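Local coordinates for protein sulfatase (Bacteroides fragilis CAG:558, PDB 6USS) that probably hydrolyses aryl sulfate esters as a calcium-dependent sulfatase of the gut microbiota, here with its catalytic position substituted, at residues T58-N61 against E62-E65; D267-K270 against R271-Q274; G491-L494 against R495-G498. The protein carries 1 engineered substitution. All coordinates share one frame; numbering follows the deposited sequence.

Contact 1: T58-N61 against E62-E65; sequences THYN and EVYE
Amide nitrogens of E62, V63 and Y64 point back along the short helix 59-63 to the carbonyls of T58, H59 and Y60; the bond from Y64 N to Y60 O is 2.9 Å long. Two rows of side chains follow this i to i+4 spacing. One helical turn apart and with the same first torsion, CG anti to the carbonyl carbon (chi1 -72° and -61°), the rings of Y60 and Y64 point the same way. Their planes are nearly parallel (6°) but displaced until they scarcely overlap, with centroids 5.6 Å from each other, and the touching is done by Y64 CE2 against Y60 CB at 3.6 Å and by the Y64 hydroxyl near Y60 CD1. On the next flank V63 CG1 lies over one face of the H59 imidazole, 3.7 Å from its centroid, as a CH-pi contact. At the start of the helix, with T58 as N-cap, T58 and N61 form a capping box: T58 OG1 accepts from N61 N (3.1 Å) and N61 OD1 from T58 N (2.9 Å). T58 OG1 is also hydrogen-bonded to Q47, while N61 ND2 reaches T49 O, tying the cap to the preceding loop. Y64 packs on Y288, A289 and I292 of helix 283-308. The contact therefore joins a polar start, where reciprocal cap bonds satisfy the backbone N-H groups of T58 and N61, to an aromatic end anchored on a neighbouring helix.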
loop_
_atom_site.group_PDB
_atom_site.type_symbol
_atom_site.label_atom_id
_atom_site.label_comp_id
_atom_site.label_asym_id
_atom_site.label_seq_id
_atom_site.Cartn_x
_atom_site.Cartn_y
_atom_site.Cartn_z
ATOM N N THR A 58 25.342 -34.531 -7.144
ATOM C CA THR A 58 24.568 -35.620 -6.554
ATOM C C THR A 58 23.651 -36.250 -7.588
ATOM O O THR A 58 23.512 -35.774 -8.715
ATOM C CB THR A 58 23.705 -35.160 -5.381
ATOM O OG1 THR A 58 22.711 -34.251 -5.871
ATOM C CG2 THR A 58 24.542 -34.536 -4.291
ATOM N N HIS A 59 22.993 -37.337 -7.180
ATOM C CA HIS A 59 21.991 -37.932 -8.053
ATOM C C HIS A 59 20.812 -36.990 -8.264
ATOM O O HIS A 59 20.266 -36.917 -9.378
ATOM C CB HIS A 59 21.503 -39.269 -7.499
ATOM C CG HIS A 59 20.425 -39.891 -8.334
ATOM N ND1 HIS A 59 20.611 -40.222 -9.664
ATOM C CD2 HIS A 59 19.135 -40.195 -8.049
ATOM C CE1 HIS A 59 19.488 -40.723 -10.152
ATOM N NE2 HIS A 59 18.577 -40.713 -9.195
ATOM N N TYR A 60 20.411 -36.252 -7.218
ATOM C CA TYR A 60 19.375 -35.239 -7.403
ATOM C C TYR A 60 19.785 -34.230 -8.460
ATOM O O TYR A 60 18.972 -33.859 -9.315
ATOM C CB TYR A 60 19.082 -34.524 -6.094
ATOM C CG TYR A 60 18.335 -35.384 -5.110
ATOM C CD1 TYR A 60 17.193 -36.075 -5.497
ATOM C CD2 TYR A 60 18.772 -35.518 -3.801
ATOM C CE1 TYR A 60 16.488 -36.864 -4.602
ATOM C CE2 TYR A 60 18.067 -36.311 -2.888
ATOM C CZ TYR A 60 16.925 -36.975 -3.307
ATOM O OH TYR A 60 16.227 -37.763 -2.445
ATOM N N ASN A 61 21.041 -33.770 -8.421
ATOM C CA ASN A 61 21.507 -32.844 -9.449
ATOM C C ASN A 61 21.336 -33.444 -10.827
ATOM O O ASN A 61 20.928 -32.751 -11.766
ATOM C CB ASN A 61 22.971 -32.477 -9.231
ATOM C CG ASN A 61 23.198 -31.747 -7.938
ATOM O OD1 ASN A 61 24.232 -31.903 -7.299
ATOM N ND2 ASN A 61 22.230 -30.946 -7.542
ATOM N N GLU A 62 21.622 -34.738 -10.966
ATOM C CA GLU A 62 21.462 -35.379 -12.265
ATOM C C GLU A 62 20.000 -35.383 -12.708
ATOM O O GLU A 62 19.715 -35.219 -13.899
ATOM C CB GLU A 62 22.026 -36.806 -12.242
ATOM C CG GLU A 62 23.528 -36.945 -11.931
ATOM C CD GLU A 62 24.454 -36.359 -13.007
ATOM O OE1 GLU A 62 23.972 -35.705 -13.964
ATOM O OE2 GLU A 62 25.684 -36.553 -12.887
ATOM N N VAL A 63 19.054 -35.555 -11.779
ATOM C CA VAL A 63 17.668 -35.748 -12.222
ATOM C C VAL A 63 16.883 -34.435 -12.378
ATOM O O VAL A 63 16.038 -34.330 -13.272
ATOM C CB VAL A 63 16.912 -36.739 -11.301
ATOM C CG1 VAL A 63 17.707 -38.003 -11.119
ATOM C CG2 VAL A 63 16.544 -36.132 -9.940
ATOM N N TYR A 64 17.134 -33.426 -11.547
ATOM C CA TYR A 64 16.359 -32.195 -11.648
ATOM C C TYR A 64 16.867 -31.333 -12.799
ATOM O O TYR A 64 17.971 -31.521 -13.314
ATOM C CB TYR A 64 16.415 -31.404 -10.336
ATOM C CG TYR A 64 15.835 -32.162 -9.157
ATOM C CD1 TYR A 64 14.609 -32.818 -9.266
ATOM C CD2 TYR A 64 16.506 -32.218 -7.938
ATOM C CE1 TYR A 64 14.073 -33.523 -8.200
ATOM C CE2 TYR A 64 15.973 -32.915 -6.857
ATOM C CZ TYR A 64 14.752 -33.574 -6.995
ATOM O OH TYR A 64 14.208 -34.279 -5.930
ATOM N N GLU A 65 16.040 -30.382 -13.216
ATOM C CA GLU A 65 16.391 -29.490 -14.321
ATOM C C GLU A 65 16.105 -28.042 -13.925
ATOM O O GLU A 65 14.964 -27.574 -13.999
ATOM C CB GLU A 65 15.652 -29.888 -15.586
ATOM C CG GLU A 65 16.060 -31.254 -16.098
ATOM C CD GLU A 65 15.227 -31.701 -17.279
ATOM O OE1 GLU A 65 14.569 -30.841 -17.910
ATOM O OE2 GLU A 65 15.213 -32.914 -17.575
HETATM O O HOH W 1 20.886 -32.391 -14.254
#

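Contact 2: D267-K270 against R271-Q274; sequences DKDK and RFYQ
D269 and R271 lie across one another with their flat groups nearly coplanar, the carboxylate and guanidinium planes 25° apart. They form a bidentate salt bridge: NE donates to D269 OD1 at 3.1 Å and NH2 to D269 OD2 at 3.0 Å, each oxygen using its syn lone pair. The R271 backbone N adds a bond to D269 OD1 from above the carboxylate plane, so this oxygen is held by two donors of one residue. A bend at chi3 (-72°) turns the guanidinium back to the aspartate, while NH1 goes on to a salt bridge with E233. F272 runs beside D269, its CE2 3.3 Å from D269 OD2 and its ring steeply inclined to the carboxylate. On another flank the K268 chain passes over a face of the Y273 ring, CG 3.8 Å from the centroid in a CH-pi contact, and NZ donates a hydrogen bond to Y273 OH (2.8 Å). The backbone closes the turn through D269 O, which accepts from F272 N (3.0 Å) and Y273 N (2.9 Å). With its side chain bonded to R271 N, D269 forms an Asx turn that leads the loop after strand 253-258 into helix 273-279, whose N-cap position is F272.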
loop_
_atom_site.group_PDB
_atom_site.type_symbol
_atom_site.label_atom_id
_atom_site.label_comp_id
_atom_site.label_asym_id
_atom_site.label_seq_id
_atom_site.Cartn_x
_atom_site.Cartn_y
_atom_site.Cartn_z
ATOM N N ASP A 267 1.034 -30.900 -6.563
ATOM C CA ASP A 267 0.200 -31.090 -7.749
ATOM C C ASP A 267 1.063 -31.319 -8.985
ATOM O O ASP A 267 2.198 -30.848 -9.070
ATOM C CB ASP A 267 -0.696 -29.875 -7.978
ATOM C CG ASP A 267 -1.831 -29.772 -6.962
ATOM O OD1 ASP A 267 -2.330 -30.821 -6.503
ATOM O OD2 ASP A 267 -2.226 -28.635 -6.618
ATOM N N LYS A 268 0.511 -32.038 -9.958
ATOM C CA LYS A 268 1.249 -32.333 -11.182
ATOM C C LYS A 268 1.155 -31.169 -12.159
ATOM O O LYS A 268 0.063 -30.677 -12.457
ATOM C CB LYS A 268 0.719 -33.602 -11.852
ATOM C CG LYS A 268 1.183 -34.892 -11.191
ATOM C CD LYS A 268 0.101 -35.950 -11.239
ATOM C CE LYS A 268 0.293 -36.975 -10.134
ATOM N NZ LYS A 268 0.846 -38.210 -10.732
ATOM N N ASP A 269 2.304 -30.734 -12.656
ATOM C CA ASP A 269 2.384 -29.740 -13.713
ATOM C C ASP A 269 2.559 -30.496 -15.023
ATOM O O ASP A 269 3.648 -31.011 -15.313
ATOM C CB ASP A 269 3.537 -28.772 -13.447
ATOM C CG ASP A 269 3.536 -27.568 -14.385
ATOM O OD1 ASP A 269 2.889 -27.615 -15.458
ATOM O OD2 ASP A 269 4.195 -26.564 -14.045
ATOM N N LYS A 270 1.479 -30.580 -15.802
ATOM C CA LYS A 270 1.504 -31.341 -17.048
ATOM C C LYS A 270 2.607 -30.873 -17.999
ATOM O O LYS A 270 3.091 -31.678 -18.804
ATOM C CB LYS A 270 0.136 -31.269 -17.735
ATOM C CG LYS A 270 -0.389 -29.832 -17.925
ATOM C CD LYS A 270 -1.871 -29.777 -18.328
ATOM C CE LYS A 270 -2.205 -28.471 -19.045
ATOM N NZ LYS A 270 -3.635 -28.434 -19.470
ATOM N N ARG A 271 3.037 -29.607 -17.901
ATOM C CA ARG A 271 4.115 -29.112 -18.753
ATOM C C ARG A 271 5.385 -29.946 -18.624
ATOM O O ARG A 271 6.170 -30.034 -19.573
ATOM C CB ARG A 271 4.424 -27.658 -18.415
ATOM C CG ARG A 271 3.256 -26.734 -18.648
ATOM C CD ARG A 271 3.634 -25.293 -18.376
ATOM N NE ARG A 271 3.796 -25.047 -16.946
ATOM C CZ ARG A 271 4.237 -23.904 -16.436
ATOM N NH1 ARG A 271 4.550 -22.892 -17.236
ATOM N NH2 ARG A 271 4.359 -23.772 -15.135
ATOM N N PHE A 272 5.616 -30.563 -17.477
ATOM C CA PHE A 272 6.876 -31.256 -17.262
ATOM C C PHE A 272 6.718 -32.658 -16.704
ATOM O O PHE A 272 7.694 -33.420 -16.715
ATOM C CB PHE A 272 7.771 -30.442 -16.313
ATOM C CG PHE A 272 7.702 -28.961 -16.544
ATOM C CD1 PHE A 272 8.296 -28.394 -17.668
ATOM C CD2 PHE A 272 7.044 -28.135 -15.650
ATOM C CE1 PHE A 272 8.234 -27.020 -17.892
ATOM C CE2 PHE A 272 6.980 -26.757 -15.860
ATOM C CZ PHE A 272 7.582 -26.202 -16.979
ATOM N N TYR A 273 5.529 -33.020 -16.231
ATOM C CA TYR A 273 5.384 -34.230 -15.434
ATOM C C TYR A 273 5.830 -35.466 -16.206
ATOM O O TYR A 273 6.694 -36.220 -15.742
ATOM C CB TYR A 273 3.941 -34.362 -14.974
ATOM C CG TYR A 273 3.665 -35.654 -14.282
ATOM C CD1 TYR A 273 4.044 -35.851 -12.960
ATOM C CD2 TYR A 273 3.014 -36.680 -14.943
ATOM C CE1 TYR A 273 3.789 -37.040 -12.320
ATOM C CE2 TYR A 273 2.744 -37.870 -14.310
ATOM C CZ TYR A 273 3.133 -38.048 -13.001
ATOM O OH TYR A 273 2.854 -39.236 -12.384
ATOM N N GLN A 274 5.267 -35.678 -17.400
ATOM C CA GLN A 274 5.528 -36.910 -18.140
ATOM C C GLN A 274 6.997 -37.051 -18.512
ATOM O O GLN A 274 7.515 -38.174 -18.587
ATOM C CB GLN A 274 4.652 -36.977 -19.397
ATOM C CG GLN A 274 4.664 -38.339 -20.091
ATOM C CD GLN A 274 4.266 -39.468 -19.150
ATOM O OE1 GLN A 274 3.246 -39.395 -18.461
ATOM N NE2 GLN A 274 5.078 -40.515 -19.110
#

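Contact 3: G491-L494 against R495-G498; sequences GNYL and RKVG
A Schellman motif ends helix 480-496 here, with G498 as the C-prime residue: at positive phi it turns the chain out of the helix, G498 N bonding to R495 O and G499 N to L494 O. Before the turn, R495 N, K496 N and V497 N bond to the carbonyls of G491, N492 and Y493. V497, next to the glycine, places CG1 over one face of the Y493 ring in a CH-pi contact, 3.7 Å from the centroid and nearest to CZ at 3.4 Å. Y493 has CG anti to the backbone N (chi1 -177°), which carries the ring along the helix toward its C-terminal end; it also stacks with Y424 of the four-stranded antiparallel sheet. On the other flank R495 folds back, bent at chi3 (-64°), and lays its guanidinium over the carbonyl of G491, whose O sits above the centre of that group. The same arginine meets W513 in a cation-pi contact and D515 in a salt bridge. Its NH2 also donates to N492 OD1 at 2.7 Å; the oxygen lies near the guanidinium plane, whereas the nitrogen stands above the carbonyl plane of the amide, and the two flat groups are 82° apart.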
loop_
_atom_site.group_PDB
_atom_site.type_symbol
_atom_site.label_atom_id
_atom_site.label_comp_id
_atom_site.label_asym_id
_atom_site.label_seq_id
_atom_site.Cartn_x
_atom_site.Cartn_y
_atom_site.Cartn_z
ATOM N N GLY A 491 23.228 -19.990 25.465
ATOM C CA GLY A 491 22.395 -19.547 26.571
ATOM C C GLY A 491 22.432 -18.045 26.764
ATOM O O GLY A 491 21.389 -17.401 26.927
ATOM N N ASN A 492 23.635 -17.464 26.724
ATOM C CA ASN A 492 23.755 -16.023 26.902
ATOM C C ASN A 492 22.975 -15.278 25.835
ATOM O O ASN A 492 22.224 -14.346 26.143
ATOM C CB ASN A 492 25.220 -15.612 26.867
ATOM C CG ASN A 492 25.935 -15.931 28.150
ATOM O OD1 ASN A 492 25.317 -16.045 29.215
ATOM N ND2 ASN A 492 27.248 -16.096 28.059
ATOM N N TYR A 493 23.128 -15.694 24.575
ATOM C CA TYR A 493 22.460 -15.022 23.467
ATOM C C TYR A 493 20.940 -15.130 23.576
ATOM O O TYR A 493 20.224 -14.133 23.404
ATOM C CB TYR A 493 22.941 -15.591 22.133
ATOM C CG TYR A 493 22.311 -14.870 20.973
ATOM C CD1 TYR A 493 22.866 -13.696 20.481
ATOM C CD2 TYR A 493 21.132 -15.326 20.409
ATOM C CE1 TYR A 493 22.285 -13.013 19.437
ATOM C CE2 TYR A 493 20.533 -14.643 19.360
ATOM C CZ TYR A 493 21.115 -13.488 18.880
ATOM O OH TYR A 493 20.532 -12.808 17.831
ATOM N N LEU A 494 20.425 -16.336 23.837
ATOM C CA LEU A 494 18.981 -16.494 23.956
ATOM C C LEU A 494 18.430 -15.556 25.016
ATOM O O LEU A 494 17.459 -14.831 24.774
ATOM C CB LEU A 494 18.628 -17.943 24.289
ATOM C CG LEU A 494 19.085 -18.997 23.274
ATOM C CD1 LEU A 494 18.700 -20.400 23.749
ATOM C CD2 LEU A 494 18.529 -18.721 21.878
ATOM N N ARG A 495 19.058 -15.538 26.197
ATOM C CA ARG A 495 18.565 -14.660 27.254
ATOM C C ARG A 495 18.746 -13.199 26.864
ATOM O O ARG A 495 17.873 -12.367 27.132
ATOM C CB ARG A 495 19.265 -14.962 28.578
ATOM C CG ARG A 495 18.954 -16.339 29.138
ATOM C CD ARG A 495 19.700 -16.590 30.443
ATOM N NE ARG A 495 21.160 -16.606 30.274
ATOM C CZ ARG A 495 21.903 -17.709 30.140
ATOM N NH1 ARG A 495 21.330 -18.909 30.141
ATOM N NH2 ARG A 495 23.226 -17.614 29.996
ATOM N N LYS A 496 19.854 -12.880 26.187
ATOM C CA LYS A 496 20.139 -11.496 25.820
ATOM C C LYS A 496 19.051 -10.912 24.921
ATOM O O LYS A 496 18.598 -9.786 25.146
ATOM C CB LYS A 496 21.502 -11.396 25.133
ATOM C CG LYS A 496 21.823 -9.981 24.617
ATOM C CD LYS A 496 23.238 -9.851 24.052
ATOM C CE LYS A 496 23.329 -10.387 22.627
ATOM N NZ LYS A 496 24.669 -11.002 22.305
ATOM N N VAL A 497 18.617 -11.653 23.900
ATOM C CA VAL A 497 17.665 -11.109 22.937
ATOM C C VAL A 497 16.236 -11.373 23.401
ATOM O O VAL A 497 15.276 -11.111 22.667
ATOM C CB VAL A 497 17.898 -11.694 21.527
ATOM C CG1 VAL A 497 19.356 -11.513 21.091
ATOM C CG2 VAL A 497 17.486 -13.171 21.497
ATOM N N GLY A 498 16.075 -11.908 24.607
ATOM C CA GLY A 498 14.742 -12.237 25.083
ATOM C C GLY A 498 14.123 -13.462 24.445
ATOM O O GLY A 498 12.895 -13.541 24.324
#

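Overall arrangement
All three are local contacts within continuous stretches: contact 1 holds the short helix 59-63, contact 2 leads into helix 273-279 and contact 3 closes helix 480-496. Contacts 1 and 2 lie on the same side of the chain's centre, their own centres about 17 Å apart and nearest atoms about 7 Å apart. Helix 283-308 touches both, and E65 reaches K275 and K279 of the helix that contact 2 begins. Contact 3 sits on the opposite side, its centre about 41 Å from that of contact 1 and about 47 Å from that of contact 2. Contact 1 is near but not part of the calcium site, the Y64 side chain lying about 12 Å from that of the calcium ligand D43; contacts 2 and 3 lie away from it.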